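PDB 4P3I: P domain of VPI from Norovirus Hu/GI.7/TCH-060/USA/2003, which forms the protruding part of the norovirus capsid protein VP1 and binds fucose- and galactose-containing glycans, probably those of histo-blood group antigens on host cells. Local coordinates for residues 105-110 with 128-133. Numbering follows the deposited sequence.
Sequences ACDWHV and DVKQNA. With GAL (beta-D-galactopyranose), chain E.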
loop_
_atom_site.group_PDB
_atom_site.type_symbol
_atom_site.label_atom_id
_atom_site.label_comp_id
_atom_site.label_asym_id
_atom_site.label_seq_id
_atom_site.Cartn_x
_atom_site.Cartn_y
_atom_site.Cartn_z
ATOM N N ALA A 105 -7.008 -21.872 1.296
ATOM C CA ALA A 105 -6.622 -23.189 1.803
ATOM C C ALA A 105 -5.403 -23.174 2.731
ATOM O O ALA A 105 -4.505 -23.997 2.592
ATOM C CB ALA A 105 -6.394 -24.154 0.632
ATOM N N CYS A 106 -5.379 -22.234 3.669
ATOM C CA CYS A 106 -4.312 -22.172 4.656
ATOM C C CYS A 106 -4.804 -21.417 5.881
ATOM O O CYS A 106 -5.854 -20.766 5.838
ATOM C CB CYS A 106 -3.079 -21.469 4.075
ATOM S SG CYS A 106 -3.427 -19.826 3.405
ATOM N N ASP A 107 -4.057 -21.523 6.978
ATOM C CA ASP A 107 -4.279 -20.661 8.136
ATOM C C ASP A 107 -3.745 -19.254 7.871
ATOM O O ASP A 107 -2.684 -19.074 7.266
ATOM C CB ASP A 107 -3.590 -21.233 9.378
ATOM C CG ASP A 107 -4.391 -22.329 10.051
ATOM O OD1 ASP A 107 -5.287 -22.926 9.408
ATOM O OD2 ASP A 107 -4.110 -22.606 11.233
ATOM N N TRP A 108 -4.485 -18.251 8.326
ATOM C CA TRP A 108 -4.012 -16.877 8.243
ATOM C C TRP A 108 -3.631 -16.382 9.624
ATOM O O TRP A 108 -4.198 -16.807 10.623
ATOM C CB TRP A 108 -5.105 -15.958 7.716
ATOM C CG TRP A 108 -5.495 -16.172 6.298
ATOM C CD1 TRP A 108 -4.852 -16.925 5.358
ATOM C CD2 TRP A 108 -6.645 -15.620 5.658
ATOM N NE1 TRP A 108 -5.537 -16.869 4.160
ATOM C CE2 TRP A 108 -6.644 -16.075 4.325
ATOM C CE3 TRP A 108 -7.685 -14.784 6.087
ATOM C CZ2 TRP A 108 -7.640 -15.718 3.414
ATOM C CZ3 TRP A 108 -8.668 -14.433 5.184
ATOM C CH2 TRP A 108 -8.643 -14.899 3.862
ATOM N N HIS A 109 -2.675 -15.462 9.670
ATOM C CA HIS A 109 -2.305 -14.821 10.922
ATOM C C HIS A 109 -2.319 -13.329 10.660
ATOM O O HIS A 109 -1.520 -12.825 9.882
ATOM C CB HIS A 109 -0.941 -15.340 11.392
ATOM C CG HIS A 109 -0.894 -16.831 11.481
ATOM N ND1 HIS A 109 -0.324 -17.614 10.499
ATOM C CD2 HIS A 109 -1.289 -17.678 12.459
ATOM C CE1 HIS A 109 -0.394 -18.883 10.857
ATOM N NE2 HIS A 109 -0.975 -18.950 12.042
ATOM N N VAL A 110 -3.274 -12.644 11.291
ATOM C CA VAL A 110 -3.631 -11.278 10.937
ATOM C C VAL A 110 -3.383 -10.395 12.149
ATOM O O VAL A 110 -3.924 -10.642 13.222
ATOM C CB VAL A 110 -5.136 -11.187 10.531
ATOM C CG1 VAL A 110 -5.493 -9.787 10.048
ATOM C CG2 VAL A 110 -5.452 -12.209 9.442
ATOM N N ASP A 128 -5.598 -15.658 14.657
ATOM C CA ASP A 128 -5.272 -16.858 13.903
ATOM C C ASP A 128 -6.557 -17.423 13.310
ATOM O O ASP A 128 -7.496 -17.763 14.028
ATOM C CB ASP A 128 -4.540 -17.845 14.810
ATOM C CG ASP A 128 -3.294 -17.217 15.441
ATOM O OD1 ASP A 128 -2.571 -16.498 14.719
ATOM O OD2 ASP A 128 -3.051 -17.413 16.649
ATOM N N VAL A 129 -6.603 -17.485 11.985
ATOM C CA VAL A 129 -7.847 -17.797 11.293
ATOM C C VAL A 129 -7.709 -19.064 10.471
ATOM O O VAL A 129 -6.791 -19.193 9.662
ATOM C CB VAL A 129 -8.253 -16.648 10.353
ATOM C CG1 VAL A 129 -9.579 -16.963 9.673
ATOM C CG2 VAL A 129 -8.339 -15.338 11.127
ATOM N N LYS A 130 -8.625 -19.997 10.675
ATOM C CA LYS A 130 -8.633 -21.224 9.903
ATOM C C LYS A 130 -9.706 -21.168 8.814
ATOM O O LYS A 130 -10.772 -20.610 9.018
ATOM C CB LYS A 130 -8.905 -22.416 10.802
ATOM C CG LYS A 130 -7.779 -22.736 11.758
ATOM C CD LYS A 130 -8.082 -24.051 12.434
ATOM C CE LYS A 130 -6.812 -24.824 12.719
ATOM N NZ LYS A 130 -5.885 -24.834 11.547
ATOM N N GLN A 131 -9.408 -21.766 7.668
ATOM C CA GLN A 131 -10.379 -21.783 6.585
ATOM C C GLN A 131 -11.184 -23.071 6.630
ATOM O O GLN A 131 -11.159 -23.867 5.698
ATOM C CB GLN A 131 -9.689 -21.580 5.233
ATOM C CG GLN A 131 -9.112 -20.179 5.093
ATOM C CD GLN A 131 -8.545 -19.893 3.716
ATOM O OE1 GLN A 131 -9.198 -20.125 2.698
ATOM N NE2 GLN A 131 -7.325 -19.382 3.680
ATOM N N ASN A 132 -11.879 -23.264 7.751
ATOM C CA ASN A 132 -12.792 -24.392 7.929
ATOM C C ASN A 132 -14.256 -23.929 7.938
ATOM O O ASN A 132 -14.570 -22.869 7.398
ATOM C CB ASN A 132 -12.430 -25.204 9.179
ATOM C CG ASN A 132 -12.283 -24.345 10.426
ATOM O OD1 ASN A 132 -12.618 -23.161 10.427
ATOM N ND2 ASN A 132 -11.785 -24.948 11.502
ATOM N N ALA A 133 -15.152 -24.709 8.534
ATOM C CA ALA A 133 -16.584 -24.402 8.449
ATOM C C ALA A 133 -17.028 -22.978 8.869
ATOM O O ALA A 133 -17.801 -22.348 8.150
ATOM C CB ALA A 133 -17.423 -25.476 9.154
HETATM C C1 GAL E . 0.581 -24.233 14.013
HETATM C C2 GAL E . 0.092 -22.918 13.430
HETATM C C3 GAL E . -1.233 -23.139 12.719
HETATM C C4 GAL E . -1.081 -24.252 11.696
HETATM C C5 GAL E . -0.527 -25.493 12.376
HETATM C C6 GAL E . -0.366 -26.612 11.346
HETATM O O2 GAL E . -0.084 -21.961 14.485
HETATM O O3 GAL E . -1.629 -21.929 12.054
HETATM O O4 GAL E . -0.181 -23.832 10.661
HETATM O O5 GAL E . 0.749 -25.191 12.958
HETATM O O6 GAL E . 0.266 -27.739 11.958
HETATM O O HOH W 1 -7.032 -23.548 7.440
#
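Asp107 and Lys130 are joined by a salt bridge in which Lys130 NZ approaches Asp107 OD2 on its syn lone pair at 2.9 Å and makes a weak second bond to OD1. Lys130 reaches the carboxylate by bending at its third and fourth torsions (147° and -46°), which turn NZ back to the two oxygens, while CG lies against OD1. The same OD2 accepts a hydrogen bond of 2.7 Å from O3 of the bound galactose, while a water donating to OD1 is itself held by the backbone N of Gln131, so three partners fix the turn of this group. Two residues on along the same strand, His109 also holds the sugar: its NE2 donates to galactose O3 over 3.0 Å, near the ring plane, and Trp160 stacks on the imidazole. Ser162 and Pro163 also bind this sugar. The site stands at the mouth of a beta hairpin, strands 107-114 and 124-129, at one margin of the six-stranded antiparallel sheet of this P domain. Trp108 and Val129 form its last hydrogen-bonded pair: Trp108 N to Val129 O and Val129 N to Trp108 O both span 2.8 Å, the latter nearly straight at 172°. Past the strand end, Gln131, centre of an inverse gamma turn, extends its amide toward the loop at Ala105 and Cys106. Ala105 N reaches Gln131 OE1 from above the carbonyl plane at 3.1 Å; NE2 bonds Ile103 O and, weakly, Cys106 O. Trp108 NE1 shares Ile103 O, which brings the two donors close together. Gln131 CD lies over one face of the indole, displaced toward its rim, with Phe135 edge-to-face to the ring. Beside it, CB of Trp108 packs on CB of Val129 at 4.2 Å.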